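Local coordinates for protein amidase (Bacillus anthracis, PDB 5EWQ) that probably hydrolyses the amide bonds of monocarboxylic acid amides, as an enzyme of the amidase signature family, at residues Q154-E158 with L276-G282. Numbering follows the deposited sequence.
Sequences QLKEE and LFNAMIG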
loop_
_atom_site.group_PDB
_atom_site.type_symbol
_atom_site.label_atom_id
_atom_site.label_comp_id
_atom_site.label_asym_id
_atom_site.label_seq_id
_atom_site.Cartn_x
_atom_site.Cartn_y
_atom_site.Cartn_z
ATOM N N GLN A 154 -4.579 7.388 14.865
ATOM C CA GLN A 154 -5.927 6.833 14.896
ATOM C C GLN A 154 -5.902 5.309 14.986
ATOM O O GLN A 154 -6.839 4.694 15.496
ATOM C CB GLN A 154 -6.718 7.274 13.662
ATOM C CG GLN A 154 -7.073 8.754 13.644
ATOM C CD GLN A 154 -7.814 9.160 12.383
ATOM O OE1 GLN A 154 -8.082 8.331 11.513
ATOM N NE2 GLN A 154 -8.150 10.442 12.280
ATOM N N LEU A 155 -4.826 4.705 14.489
ATOM C CA LEU A 155 -4.669 3.256 14.543
ATOM C C LEU A 155 -4.521 2.765 15.978
ATOM O O LEU A 155 -5.044 1.713 16.342
ATOM C CB LEU A 155 -3.464 2.811 13.713
ATOM C CG LEU A 155 -3.763 2.352 12.286
ATOM C CD1 LEU A 155 -2.486 1.929 11.573
ATOM C CD2 LEU A 155 -4.773 1.218 12.303
ATOM N N LYS A 156 -3.806 3.538 16.789
ATOM C CA LYS A 156 -3.553 3.162 18.173
ATOM C C LYS A 156 -4.738 3.505 19.070
ATOM O O LYS A 156 -4.760 3.153 20.249
ATOM C CB LYS A 156 -2.281 3.843 18.683
ATOM C CG LYS A 156 -1.029 3.446 17.914
ATOM C CD LYS A 156 0.218 4.095 18.489
ATOM C CE LYS A 156 0.186 5.604 18.327
ATOM N NZ LYS A 156 1.451 6.234 18.796
ATOM N N GLU A 157 -5.726 4.189 18.500
ATOM C CA GLU A 157 -6.945 4.522 19.229
ATOM C C GLU A 157 -7.917 3.348 19.222
ATOM O O GLU A 157 -8.931 3.367 19.921
ATOM C CB GLU A 157 -7.608 5.764 18.630
ATOM C CG GLU A 157 -6.839 7.054 18.863
ATOM C CD GLU A 157 -7.434 8.232 18.116
ATOM O OE1 GLU A 157 -8.349 8.016 17.294
ATOM O OE2 GLU A 157 -6.985 9.374 18.350
ATOM N N GLU A 158 -7.602 2.328 18.430
ATOM C CA GLU A 158 -8.438 1.136 18.357
ATOM C C GLU A 158 -7.669 -0.112 18.780
ATOM O O GLU A 158 -8.151 -1.233 18.619
ATOM C CB GLU A 158 -8.999 0.955 16.944
ATOM C CG GLU A 158 -9.947 2.061 16.507
ATOM C CD GLU A 158 -10.683 1.727 15.224
ATOM O OE1 GLU A 158 -11.377 2.615 14.686
ATOM O OE2 GLU A 158 -10.572 0.574 14.755
ATOM N N LEU A 276 -8.821 -2.622 8.422
ATOM C CA LEU A 276 -7.799 -1.600 8.600
ATOM C C LEU A 276 -8.299 -0.239 8.126
ATOM O O LEU A 276 -7.945 0.797 8.689
ATOM C CB LEU A 276 -6.524 -1.985 7.846
ATOM C CG LEU A 276 -5.345 -1.015 7.933
ATOM C CD1 LEU A 276 -4.885 -0.866 9.370
ATOM C CD2 LEU A 276 -4.202 -1.485 7.051
ATOM N N PHE A 277 -9.135 -0.256 7.092
ATOM C CA PHE A 277 -9.646 0.966 6.479
ATOM C C PHE A 277 -10.573 1.736 7.418
ATOM O O PHE A 277 -10.829 2.923 7.215
ATOM C CB PHE A 277 -10.372 0.630 5.174
ATOM C CG PHE A 277 -10.773 1.834 4.371
ATOM C CD1 PHE A 277 -9.818 2.725 3.909
ATOM C CD2 PHE A 277 -12.102 2.063 4.060
ATOM C CE1 PHE A 277 -10.185 3.831 3.164
ATOM C CE2 PHE A 277 -12.475 3.166 3.315
ATOM C CZ PHE A 277 -11.514 4.050 2.865
ATOM N N ASN A 278 -11.068 1.057 8.448
ATOM C CA ASN A 278 -11.961 1.678 9.420
ATOM C C ASN A 278 -11.263 2.724 10.285
ATOM O O ASN A 278 -11.868 3.725 10.667
ATOM C CB ASN A 278 -12.593 0.613 10.318
ATOM C CG ASN A 278 -13.631 -0.221 9.594
ATOM O OD1 ASN A 278 -14.282 0.249 8.661
ATOM N ND2 ASN A 278 -13.793 -1.467 10.024
ATOM N N ALA A 279 -9.990 2.489 10.592
ATOM C CA ALA A 279 -9.251 3.368 11.492
ATOM C C ALA A 279 -8.445 4.426 10.747
ATOM O O ALA A 279 -8.001 5.407 11.342
ATOM C CB ALA A 279 -8.332 2.551 12.386
HETATM N N MSE A 280 -8.249 4.226 9.448
HETATM C CA MSE A 280 -7.478 5.172 8.650
HETATM C C MSE A 280 -8.304 6.402 8.295
HETATM O O MSE A 280 -7.800 7.526 8.309
HETATM C CB MSE A 280 -6.962 4.511 7.373
HETATM C CG MSE A 280 -6.115 3.271 7.598
HETATM SE SE MSE A 280 -5.281 2.703 5.932
HETATM C CE MSE A 280 -6.398 3.730 4.708
ATOM N N ILE A 281 -9.576 6.182 7.974
ATOM C CA ILE A 281 -10.470 7.271 7.599
ATOM C C ILE A 281 -10.749 8.195 8.777
ATOM O O ILE A 281 -10.511 7.836 9.931
ATOM C CB ILE A 281 -11.808 6.741 7.054
ATOM C CG1 ILE A 281 -12.555 5.963 8.140
ATOM C CG2 ILE A 281 -11.577 5.876 5.831
ATOM C CD1 ILE A 281 -13.893 5.414 7.689
ATOM N N GLY A 282 -11.258 9.385 8.479
ATOM C CA GLY A 282 -11.578 10.354 9.509
ATOM C C GLY A 282 -11.411 11.781 9.029
ATOM O O GLY A 282 -11.159 12.024 7.848
#
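Q154, on the last turn of helix 150-155, extends its side chain across the C-terminal end of helix 270-280, where the carbonyls of A279, M280 and I281 lie close to its terminal amide. As modelled, Q154 OE1 lies 2.9 Å from both A279 O and I281 O; three oxygens so close together suggest that the amide is probably turned over in the model. Next, the CA-to-CB bond of L155 points sideways, but its CD2 packs against L276 CD1 at 3.6 Å and A279 CB at 3.8 Å. The backbones come nearest here, with 5.5 Å between the CA atoms of L155 and A279, a closeness that the small alanine side chain permits. Both helices belong to the α/β amidase fold, built around a large mixed β-sheet, and L276 continues the apolar packing onto L219 and V221 of strand 219-223 and P265 of strand 263-267. From L155 the chain makes a type I β turn, which carries K156 out of reach, toward a salt bridge with D148, and brings E158 back to the interface. There the carboxyl carbon E158 CD lies 3.8 Å from A279 CB, while L114 from a neighbouring loop touches the side chains of both residues.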